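Local atomic coordinates of amyloid beta A4 protein-binding family B member 1 (Homo sapiens, PDB entry 2HO2), a protein that binds proline-rich peptides, such as one from hMena, through its WW domain and probably associates with the amyloid beta A4 protein. Residues A[17-22]-A[29-34]. Sequence-based numbering, arbitrary orientation. Where two conformers were deposited one is given.
Sequences TYYWHI and WEPPGR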
loop_
_atom_site.group_PDB
_atom_site.type_symbol
_atom_site.label_atom_id
_atom_site.label_comp_id
_atom_site.label_asym_id
_atom_site.label_seq_id
_atom_site.Cartn_x
_atom_site.Cartn_y
_atom_site.Cartn_z
ATOM N N THR A 17 8.199 2.129 3.956
ATOM C CA THR A 17 7.219 2.138 2.887
ATOM C C THR A 17 6.509 0.827 2.828
ATOM O O THR A 17 7.170 -0.229 2.875
ATOM C CB THR A 17 7.998 2.368 1.630
ATOM O OG1 THR A 17 8.633 3.671 1.749
ATOM C CG2 THR A 17 7.146 2.209 0.406
ATOM N N TYR A 18 5.178 0.843 2.723
ATOM C CA TYR A 18 4.416 -0.353 2.491
ATOM C C TYR A 18 3.525 -0.145 1.285
ATOM O O TYR A 18 3.559 0.882 0.632
ATOM C CB TYR A 18 3.626 -0.760 3.734
ATOM C CG TYR A 18 2.536 0.189 4.191
ATOM C CD1 TYR A 18 2.823 1.292 4.956
ATOM C CD2 TYR A 18 1.220 -0.044 3.843
ATOM C CE1 TYR A 18 1.827 2.105 5.441
ATOM C CE2 TYR A 18 0.221 0.724 4.337
ATOM C CZ TYR A 18 0.522 1.803 5.138
ATOM O OH TYR A 18 -0.471 2.638 5.655
ATOM N N TYR A 19 2.717 -1.161 1.011
ATOM C CA TYR A 19 1.920 -1.207 -0.214
ATOM C C TYR A 19 0.462 -1.457 0.096
ATOM O O TYR A 19 0.135 -2.277 0.950
ATOM C CB TYR A 19 2.475 -2.260 -1.151
ATOM C CG TYR A 19 3.926 -2.044 -1.451
ATOM C CD1 TYR A 19 4.338 -1.209 -2.453
ATOM C CD2 TYR A 19 4.913 -2.603 -0.644
ATOM C CE1 TYR A 19 5.668 -0.952 -2.653
ATOM C CE2 TYR A 19 6.263 -2.307 -0.837
ATOM C CZ TYR A 19 6.632 -1.497 -1.846
ATOM O OH TYR A 19 7.967 -1.247 -2.093
ATOM N N TRP A 20 -0.395 -0.753 -0.621
ATOM C CA TRP A 20 -1.843 -0.797 -0.480
ATOM C C TRP A 20 -2.496 -1.169 -1.796
ATOM O O TRP A 20 -2.247 -0.516 -2.841
ATOM C CB TRP A 20 -2.314 0.592 -0.032
ATOM C CG TRP A 20 -3.790 0.826 0.001
ATOM C CD1 TRP A 20 -4.814 -0.057 0.150
ATOM C CD2 TRP A 20 -4.379 2.100 -0.191
ATOM N NE1 TRP A 20 -6.029 0.624 0.125
ATOM C CE2 TRP A 20 -5.782 1.934 -0.131
ATOM C CE3 TRP A 20 -3.866 3.352 -0.461
ATOM C CZ2 TRP A 20 -6.677 2.994 -0.287
ATOM C CZ3 TRP A 20 -4.780 4.415 -0.615
ATOM C CH2 TRP A 20 -6.140 4.213 -0.518
ATOM N N HIS A 21 -3.283 -2.234 -1.757
ATOM C CA HIS A 21 -4.024 -2.685 -2.953
ATOM C C HIS A 21 -5.392 -2.068 -2.845
ATOM O O HIS A 21 -6.211 -2.467 -2.036
ATOM C CB HIS A 21 -4.106 -4.174 -2.968
ATOM C CG HIS A 21 -4.747 -4.723 -4.199
ATOM N ND1 HIS A 21 -5.939 -5.407 -4.151
ATOM C CD2 HIS A 21 -4.321 -4.713 -5.476
ATOM C CE1 HIS A 21 -6.216 -5.805 -5.375
ATOM N NE2 HIS A 21 -5.266 -5.371 -6.204
ATOM N N ILE A 22 -5.643 -1.081 -3.678
ATOM C CA ILE A 22 -6.892 -0.313 -3.590
ATOM C C ILE A 22 -8.158 -1.155 -3.732
ATOM O O ILE A 22 -9.088 -0.979 -2.992
ATOM C CB ILE A 22 -6.915 0.828 -4.624
ATOM C CG1 ILE A 22 -6.295 2.082 -3.995
ATOM C CG2 ILE A 22 -8.347 1.109 -5.119
ATOM C CD1 ILE A 22 -4.799 1.937 -3.655
ATOM N N TRP A 29 3.896 -5.353 3.539
ATOM C CA TRP A 29 5.262 -4.856 3.476
ATOM C C TRP A 29 6.028 -5.308 2.244
ATOM O O TRP A 29 6.913 -4.641 1.788
ATOM C CB TRP A 29 6.045 -5.214 4.748
ATOM C CG TRP A 29 5.518 -4.481 5.947
ATOM C CD1 TRP A 29 4.683 -4.986 6.899
ATOM C CD2 TRP A 29 5.764 -3.122 6.295
ATOM N NE1 TRP A 29 4.399 -4.000 7.834
ATOM C CE2 TRP A 29 5.018 -2.845 7.479
ATOM C CE3 TRP A 29 6.485 -2.099 5.712
ATOM C CZ2 TRP A 29 5.090 -1.626 8.135
ATOM C CZ3 TRP A 29 6.484 -0.858 6.331
ATOM C CH2 TRP A 29 5.764 -0.647 7.507
ATOM N N GLU A 30 5.706 -6.474 1.730
ATOM C CA GLU A 30 6.406 -7.024 0.572
ATOM C C GLU A 30 6.006 -6.281 -0.693
ATOM O O GLU A 30 4.824 -6.078 -0.955
ATOM C CB GLU A 30 5.987 -8.513 0.408
ATOM C CG GLU A 30 6.322 -9.387 1.525
ATOM C CD GLU A 30 5.370 -9.454 2.698
ATOM O OE1 GLU A 30 4.317 -8.770 2.685
ATOM O OE2 GLU A 30 5.734 -10.208 3.688
ATOM N N PRO A 31 6.966 -5.902 -1.551
ATOM C CA PRO A 31 6.611 -5.297 -2.816
ATOM C C PRO A 31 5.730 -6.242 -3.643
ATOM O O PRO A 31 6.002 -7.440 -3.720
ATOM C CB PRO A 31 7.952 -5.046 -3.448
ATOM C CG PRO A 31 8.899 -4.899 -2.365
ATOM C CD PRO A 31 8.420 -5.852 -1.316
ATOM N N PRO A 32 4.692 -5.710 -4.282
ATOM C CA PRO A 32 3.758 -6.537 -4.978
ATOM C C PRO A 32 4.182 -6.950 -6.397
ATOM O O PRO A 32 3.464 -7.716 -7.064
ATOM C CB PRO A 32 2.528 -5.648 -5.048
ATOM C CG PRO A 32 3.052 -4.323 -5.100
ATOM C CD PRO A 32 4.268 -4.317 -4.202
ATOM N N GLY A 33 5.322 -6.461 -6.876
ATOM C CA GLY A 33 5.894 -6.856 -8.166
ATOM C C GLY A 33 5.817 -5.649 -9.086
ATOM O O GLY A 33 5.565 -4.510 -8.658
ATOM N N ARG A 34 6.027 -5.894 -10.372
ATOM C CA ARG A 34 6.094 -4.802 -11.357
ATOM C C ARG A 34 5.117 -4.933 -12.516
ATOM O O ARG A 34 4.288 -4.045 -12.742
ATOM C CB ARG A 34 7.500 -4.721 -11.946
ATOM C CG ARG A 34 8.573 -4.507 -10.926
ATOM C CD ARG A 34 9.727 -3.734 -11.523
ATOM N NE ARG A 34 10.781 -3.558 -10.533
ATOM C CZ ARG A 34 10.754 -2.671 -9.539
ATOM N NH1 ARG A 34 9.724 -1.837 -9.383
ATOM N NH2 ARG A 34 11.770 -2.613 -8.691
HETATM O O HOH W 1 8.408 -2.374 2.031
#
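Pro31 and Pro32 lie over one face of the Tyr19 ring and make two CH-pi contacts with it. Pro31 CA sits 3.9 Å from the centroid of the Tyr19 ring, toward the hydroxyl end. Pro32 CD sits 3.8 Å from the same centroid, nearer the root of the ring. Pro31 CG also reaches Tyr19 OH, at 3.8 Å. With CG anti to the carbonyl carbon (chi1 -55°), Tyr19 places its ring against segment 29-34, where Pro31 meets it obliquely and Pro32 crosses it at about a right angle. The edge of that ring meets a backbone oxygen: Trp29 O lies near the ring plane, 3.6 Å from Tyr19 CE2. A leucine in place of Tyr19 would probably leave the two prolines without their aromatic platform and open a gap beneath Pro31.

Tyr18 and Trp29 form an edge-to-face pair. Tyr18 turns its edge toward the six-membered ring of Trp29, with centroids 5.6 Å apart and planes at 58°. Tyr18 CB adds a CH-pi contact over the face of Trp29, 3.7 Å from Trp29 CE3. The polar ends of this pair, Tyr18 OH and Trp29 NE1, both hydrogen-bond to the backbone of the bound peptide. Each also packs on an apolar side chain of the peptide, consistent with their mutual packing shaping part of the peptide-binding surface.

One water joins the two backbones. It donates to Thr17 O at 2.6 Å and to Trp29 O at 2.7 Å.

The contact belongs to the WW fold, a three-stranded antiparallel sheet. Tyr18 and Tyr19 stand on its central strand, 17-21, where backbone hydrogen bonds join Tyr18 to Val11 of strand 8-12 and Tyr19 to Gln28 of strand 26-28. After strand 26-28 the chain passes under Tyr19, and Pro32 packs against Trp8, Leu4 and Pro5, tying the C-terminal loop to the N-terminal part of the domain.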